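Local coordinates for protein retinol dehydratase (Spodoptera frugiperda, PDB 1FMJ) that converts retinol to its dehydrated product, binding it together with adenosine 3',5'-diphosphate in a sulfotransferase-type fold modified by a helical lid, at residues F210-W214 with Y322-M327; T225-E229 with W334-L339. One frame throughout, in Å; residues are numbered along the deposited sequence.

Overall arrangement
Of the helices in these two contacts, helix 210-218 comes first, and helix 227-235 is the next helix after it. The chain then runs through edge strand 243-247 of the five-stranded parallel sheet and several further helices before reaching helix 325-338, which takes part in both contacts. Interaction 1 closes a loop of 107 residues by bringing 210-214 against the start of this late helix and the residues just before it. Interaction 2 closes one of 104 residues, setting 225-229 against the helix's C-terminal end. The two loops cross rather than nest, and the contacts, with centres about 16 Å apart, adjoin where W214 CH2 packs 3.7 Å from W334 CE3. Two consecutive helices are thus tied to opposite ends of one later helix.

Interaction 1. Residues F210-W214 with Y322-M327; sequences FKDFW and YFDEEM
F210, W214, Y322 and F323 form an aromatic cluster in which successive rings meet edge to face, joining the start of helix 210-218 to the loop that leads into helix 325-338 in the sulfotransferase domain. Y322 turns its edge toward the face of F210, with ring centroids 5.6 Å apart and planes at 71°. F210 in turn directs its own edge at the face of F323, in an offset version of the same geometry that brings F210 CE2 to 3.4 Å from F323 CE1. F323 then offers an edge in its turn: it points at the face of W214, and F323 CE2 stands 3.7 Å from W214 CE3. The polar ends of the two outer members are satisfied beyond the segments, W214 NE1 by Q330 and Y322 OH by H196 of helix 187-200. M327 packs beside the cluster. Its methyl CE lies 3.7 Å from F210 CD2, while the M327 side chain crosses K211 at a slant, its SD 3.9 Å from K211 CG. Fully extended, with chi1 at -176° and every later torsion near 180°, K211 passes the sulfur and reaches E326, where NZ makes a salt bridge of 3.1 Å to E326 OE2, approaching from above the carboxylate plane. Replacing K211 by an alanine would probably leave the E326 carboxylate without this positive mate and take away the CG and CD methylenes that lie against the sulfur of M327. D324, whose carboxylate also lies near the lysine and may add to its electrostatic setting, serves as N-cap of helix 325-338: its OD2 accepts from M327 N at 2.7 Å, nearly straight at 169°, with the N-H arriving almost along the C-O bond of the acid.

Interaction 2. Residues T225-E229 with W334-L339; sequences TPYFE and WIKDNL
Aromatic packing between helix ends makes this contact: F228, in the first turn of helix 227-235, presses its ring into the C-terminal end of helix 325-338 between W334 and N338. The ring edge of F228 points at the face of the W334 six-membered ring, with centroids 4.8 Å apart and planes at 68°; F228 CD1 comes to 3.6 Å from W334 CZ2. Over one face of F228 lies N338, whose CB makes a CH-pi contact 3.5 Å from the ring centroid, and the side-chain amide continues almost parallel to the ring, 11° from its plane. Y227 covers the opposite face, its CD2 above the ring centre, so that the phenyl group is sandwiched. The site belongs to the helical layer outside the parallel sheet of the P-loop-like sulfotransferase fold, and P187, at the start of helix 187-200, touches Y227, F228 and W334 alike. Farther round the rim of F228, I335 CG1 meets CZ at 4.2 Å near the ring plane, and L339 CD2 approaches CE2 at 3.9 Å. A first torsion of 178° sets the indole of W334 trans to its main-chain nitrogen and carries it far enough across for CH2 to lie 4.0 Å from Y227 CB. The hydroxyl of Y227 is hydrogen-bonded to that of Y346, and the main-chain O of N338 accepts a hydrogen bond from K232 NZ.

Interaction 1. Residues F210-W214 with Y322-M327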
loop_
_atom_site.group_PDB
_atom_site.type_symbol
_atom_site.label_atom_id
_atom_site.label_comp_id
_atom_site.label_asym_id
_atom_site.label_seq_id
_atom_site.Cartn_x
_atom_site.Cartn_y
_atom_site.Cartn_z
ATOM N N PHE A 210 18.502 -6.070 4.851
ATOM C CA PHE A 210 17.182 -6.248 5.431
ATOM C C PHE A 210 17.103 -5.964 6.924
ATOM O O PHE A 210 16.113 -5.417 7.397
ATOM C CB PHE A 210 16.646 -7.654 5.169
ATOM C CG PHE A 210 15.280 -7.872 5.741
ATOM C CD1 PHE A 210 14.194 -7.140 5.267
ATOM C CD2 PHE A 210 15.088 -8.745 6.801
ATOM C CE1 PHE A 210 12.938 -7.271 5.848
ATOM C CE2 PHE A 210 13.837 -8.880 7.387
ATOM C CZ PHE A 210 12.763 -8.142 6.912
ATOM N N LYS A 211 18.132 -6.341 7.678
ATOM C CA LYS A 211 18.096 -6.096 9.110
ATOM C C LYS A 211 18.019 -4.606 9.404
ATOM O O LYS A 211 17.343 -4.206 10.348
ATOM C CB LYS A 211 19.310 -6.701 9.806
ATOM C CG LYS A 211 19.249 -6.554 11.314
ATOM C CD LYS A 211 20.413 -7.243 12.000
ATOM C CE LYS A 211 20.294 -7.145 13.510
ATOM N NZ LYS A 211 21.535 -7.627 14.185
ATOM N N ASP A 212 18.708 -3.783 8.610
ATOM C CA ASP A 212 18.650 -2.337 8.817
ATOM C C ASP A 212 17.236 -1.884 8.467
ATOM O O ASP A 212 16.695 -0.956 9.065
ATOM C CB ASP A 212 19.619 -1.584 7.906
ATOM C CG ASP A 212 21.062 -1.915 8.176
ATOM O OD1 ASP A 212 21.412 -2.129 9.352
ATOM O OD2 ASP A 212 21.845 -1.938 7.202
ATOM N N PHE A 213 16.647 -2.540 7.477
ATOM C CA PHE A 213 15.299 -2.192 7.061
ATOM C C PHE A 213 14.336 -2.583 8.182
ATOM O O PHE A 213 13.403 -1.841 8.495
ATOM C CB PHE A 213 14.927 -2.917 5.766
ATOM C CG PHE A 213 13.595 -2.499 5.208
ATOM C CD1 PHE A 213 13.473 -1.323 4.470
ATOM C CD2 PHE A 213 12.451 -3.243 5.471
ATOM C CE1 PHE A 213 12.226 -0.895 4.004
ATOM C CE2 PHE A 213 11.197 -2.820 5.008
ATOM C CZ PHE A 213 11.090 -1.645 4.275
ATOM N N TRP A 214 14.576 -3.746 8.787
ATOM C CA TRP A 214 13.738 -4.241 9.879
ATOM C C TRP A 214 13.790 -3.353 11.116
ATOM O O TRP A 214 12.773 -3.148 11.779
ATOM C CB TRP A 214 14.141 -5.663 10.259
ATOM C CG TRP A 214 13.599 -6.102 11.598
ATOM C CD1 TRP A 214 14.307 -6.269 12.754
ATOM C CD2 TRP A 214 12.240 -6.427 11.910
ATOM N NE1 TRP A 214 13.474 -6.681 13.766
ATOM C CE2 TRP A 214 12.200 -6.787 13.275
ATOM C CE3 TRP A 214 11.049 -6.449 11.166
ATOM C CZ2 TRP A 214 11.015 -7.168 13.916
ATOM C CZ3 TRP A 214 9.873 -6.825 11.801
ATOM C CH2 TRP A 214 9.865 -7.180 13.165
ATOM N N TYR A 322 14.609 -14.723 6.346
ATOM C CA TYR A 322 15.234 -13.409 6.473
ATOM C C TYR A 322 15.565 -12.953 7.890
ATOM O O TYR A 322 16.345 -12.024 8.073
ATOM C CB TYR A 322 14.343 -12.338 5.838
ATOM C CG TYR A 322 14.204 -12.418 4.341
ATOM C CD1 TYR A 322 13.391 -13.375 3.745
ATOM C CD2 TYR A 322 14.865 -11.508 3.517
ATOM C CE1 TYR A 322 13.231 -13.422 2.363
ATOM C CE2 TYR A 322 14.720 -11.547 2.140
ATOM C CZ TYR A 322 13.900 -12.503 1.564
ATOM O OH TYR A 322 13.746 -12.533 0.193
ATOM N N PHE A 323 14.958 -13.584 8.887
ATOM C CA PHE A 323 15.199 -13.222 10.281
ATOM C C PHE A 323 16.101 -14.234 10.979
ATOM O O PHE A 323 15.831 -15.440 10.950
ATOM C CB PHE A 323 13.881 -13.157 11.050
ATOM C CG PHE A 323 12.973 -12.045 10.625
ATOM C CD1 PHE A 323 12.512 -11.962 9.318
ATOM C CD2 PHE A 323 12.551 -11.093 11.549
ATOM C CE1 PHE A 323 11.638 -10.947 8.932
ATOM C CE2 PHE A 323 11.681 -10.075 11.176
ATOM C CZ PHE A 323 11.221 -10.001 9.862
ATOM N N ASP A 324 17.166 -13.757 11.612
ATOM C CA ASP A 324 18.045 -14.665 12.326
ATOM C C ASP A 324 17.441 -14.905 13.701
ATOM O O ASP A 324 16.358 -14.394 14.001
ATOM C CB ASP A 324 19.466 -14.092 12.434
ATOM C CG ASP A 324 19.516 -12.733 13.102
ATOM O OD1 ASP A 324 20.539 -12.050 12.922
ATOM O OD2 ASP A 324 18.562 -12.350 13.806
ATOM N N GLU A 325 18.120 -15.688 14.532
ATOM C CA GLU A 325 17.600 -15.975 15.858
ATOM C C GLU A 325 17.212 -14.700 16.613
ATOM O O GLU A 325 16.079 -14.575 17.087
ATOM C CB GLU A 325 18.613 -16.804 16.669
ATOM C CG GLU A 325 20.032 -16.924 16.083
ATOM C CD GLU A 325 20.105 -17.635 14.719
ATOM O OE1 GLU A 325 19.532 -18.742 14.546
ATOM O OE2 GLU A 325 20.765 -17.086 13.819
ATOM N N GLU A 326 18.140 -13.751 16.707
ATOM C CA GLU A 326 17.893 -12.488 17.400
ATOM C C GLU A 326 16.696 -11.725 16.842
ATOM O O GLU A 326 15.796 -11.339 17.584
ATOM C CB GLU A 326 19.124 -11.587 17.320
ATOM C CG GLU A 326 18.855 -10.163 17.783
ATOM C CD GLU A 326 19.941 -9.188 17.357
ATOM O OE1 GLU A 326 21.091 -9.330 17.838
ATOM O OE2 GLU A 326 19.641 -8.285 16.538
ATOM N N MET A 327 16.700 -11.489 15.533
ATOM C CA MET A 327 15.610 -10.775 14.880
ATOM C C MET A 327 14.279 -11.457 15.156
ATOM O O MET A 327 13.280 -10.796 15.436
ATOM C CB MET A 327 15.850 -10.711 13.370
ATOM C CG MET A 327 16.923 -9.732 12.966
ATOM S SD MET A 327 17.509 -10.002 11.280
ATOM C CE MET A 327 16.222 -9.248 10.310
#

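Interaction 2. Residues T225-E229 with W334-L339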
loop_
_atom_site.group_PDB
_atom_site.type_symbol
_atom_site.label_atom_id
_atom_site.label_comp_id
_atom_site.label_asym_id
_atom_site.label_seq_id
_atom_site.Cartn_x
_atom_site.Cartn_y
_atom_site.Cartn_z
ATOM N N THR A 225 4.223 3.850 8.916
ATOM C CA THR A 225 4.185 3.103 10.170
ATOM C C THR A 225 3.909 4.246 11.172
ATOM O O THR A 225 3.900 5.416 10.776
ATOM C CB THR A 225 5.558 2.451 10.498
ATOM O OG1 THR A 225 6.578 3.461 10.537
ATOM C CG2 THR A 225 5.917 1.397 9.444
ATOM N N PRO A 226 3.711 3.945 12.473
ATOM C CA PRO A 226 3.719 2.668 13.198
ATOM C C PRO A 226 2.799 1.640 12.559
ATOM O O PRO A 226 1.622 1.900 12.355
ATOM C CB PRO A 226 3.244 3.062 14.596
ATOM C CG PRO A 226 3.705 4.487 14.728
ATOM C CD PRO A 226 3.335 5.045 13.382
ATOM N N TYR A 227 3.339 0.467 12.258
ATOM C CA TYR A 227 2.557 -0.587 11.640
ATOM C C TYR A 227 1.291 -0.977 12.415
ATOM O O TYR A 227 0.192 -1.003 11.858
ATOM C CB TYR A 227 3.413 -1.835 11.441
ATOM C CG TYR A 227 2.589 -3.018 10.996
ATOM C CD1 TYR A 227 2.193 -3.154 9.669
ATOM C CD2 TYR A 227 2.143 -3.965 11.918
ATOM C CE1 TYR A 227 1.368 -4.201 9.269
ATOM C CE2 TYR A 227 1.313 -5.022 11.527
ATOM C CZ TYR A 227 0.930 -5.129 10.208
ATOM O OH TYR A 227 0.083 -6.149 9.822
ATOM N N PHE A 228 1.431 -1.287 13.695
ATOM C CA PHE A 228 0.258 -1.689 14.455
ATOM C C PHE A 228 -0.813 -0.626 14.662
ATOM O O PHE A 228 -1.994 -0.957 14.767
ATOM C CB PHE A 228 0.678 -2.293 15.787
ATOM C CG PHE A 228 1.170 -3.694 15.665
ATOM C CD1 PHE A 228 2.531 -3.979 15.717
ATOM C CD2 PHE A 228 0.268 -4.738 15.466
ATOM C CE1 PHE A 228 2.978 -5.285 15.577
ATOM C CE2 PHE A 228 0.714 -6.042 15.324
ATOM C CZ PHE A 228 2.069 -6.316 15.381
ATOM N N GLU A 229 -0.424 0.642 14.720
ATOM C CA GLU A 229 -1.425 1.697 14.875
ATOM C C GLU A 229 -2.263 1.749 13.601
ATOM O O GLU A 229 -3.468 2.010 13.638
ATOM C CB GLU A 229 -0.760 3.052 15.121
ATOM C CG GLU A 229 -0.012 3.142 16.451
ATOM C CD GLU A 229 -0.819 2.571 17.604
ATOM O OE1 GLU A 229 -2.022 2.905 17.704
ATOM O OE2 GLU A 229 -0.257 1.791 18.408
ATOM N N TRP A 334 8.002 -7.645 19.945
ATOM C CA TRP A 334 7.301 -6.523 19.341
ATOM C C TRP A 334 5.854 -6.878 19.064
ATOM O O TRP A 334 4.942 -6.102 19.358
ATOM C CB TRP A 334 7.999 -6.102 18.046
ATOM C CG TRP A 334 7.331 -4.974 17.318
ATOM C CD1 TRP A 334 7.060 -3.724 17.805
ATOM C CD2 TRP A 334 6.896 -4.974 15.950
ATOM N NE1 TRP A 334 6.488 -2.946 16.824
ATOM C CE2 TRP A 334 6.377 -3.687 15.676
ATOM C CE3 TRP A 334 6.898 -5.935 14.927
ATOM C CZ2 TRP A 334 5.864 -3.333 14.419
ATOM C CZ3 TRP A 334 6.388 -5.586 13.676
ATOM C CH2 TRP A 334 5.878 -4.294 13.435
ATOM N N ILE A 335 5.628 -8.054 18.500
ATOM C CA ILE A 335 4.252 -8.449 18.213
ATOM C C ILE A 335 3.453 -8.717 19.494
ATOM O O ILE A 335 2.291 -8.323 19.601
ATOM C CB ILE A 335 4.208 -9.689 17.304
ATOM C CG1 ILE A 335 4.845 -9.352 15.950
ATOM C CG2 ILE A 335 2.765 -10.140 17.106
ATOM C CD1 ILE A 335 4.865 -10.511 14.976
ATOM N N LYS A 336 4.074 -9.372 20.469
ATOM C CA LYS A 336 3.379 -9.672 21.723
ATOM C C LYS A 336 2.996 -8.391 22.455
ATOM O O LYS A 336 1.885 -8.273 22.987
ATOM C CB LYS A 336 4.254 -10.542 22.628
ATOM C CG LYS A 336 4.453 -11.958 22.115
ATOM C CD LYS A 336 5.331 -12.766 23.058
ATOM C CE LYS A 336 5.576 -14.168 22.532
ATOM N NZ LYS A 336 6.510 -14.914 23.414
ATOM N N ASP A 337 3.913 -7.428 22.473
ATOM C CA ASP A 337 3.640 -6.170 23.135
ATOM C C ASP A 337 2.468 -5.443 22.483
ATOM O O ASP A 337 1.581 -4.948 23.173
ATOM C CB ASP A 337 4.875 -5.274 23.119
ATOM C CG ASP A 337 5.993 -5.805 23.993
ATOM O OD1 ASP A 337 5.697 -6.606 24.905
ATOM O OD2 ASP A 337 7.162 -5.414 23.778
ATOM N N ASN A 338 2.457 -5.383 21.156
ATOM C CA ASN A 338 1.379 -4.690 20.451
ATOM C C ASN A 338 0.032 -5.426 20.444
ATOM O O ASN A 338 -1.001 -4.823 20.164
ATOM C CB ASN A 338 1.800 -4.374 19.008
ATOM C CG ASN A 338 2.791 -3.228 18.929
ATOM O OD1 ASN A 338 4.010 -3.427 18.902
ATOM N ND2 ASN A 338 2.272 -2.017 18.908
ATOM N N LEU A 339 0.040 -6.723 20.739
ATOM C CA LEU A 339 -1.200 -7.490 20.762
ATOM C C LEU A 339 -1.711 -7.630 22.194
ATOM O O LEU A 339 -2.731 -8.280 22.445
ATOM C CB LEU A 339 -0.991 -8.879 20.151
ATOM C CG LEU A 339 -0.597 -8.980 18.675
ATOM C CD1 LEU A 339 -0.749 -10.436 18.240
ATOM C CD2 LEU A 339 -1.486 -8.086 17.815
#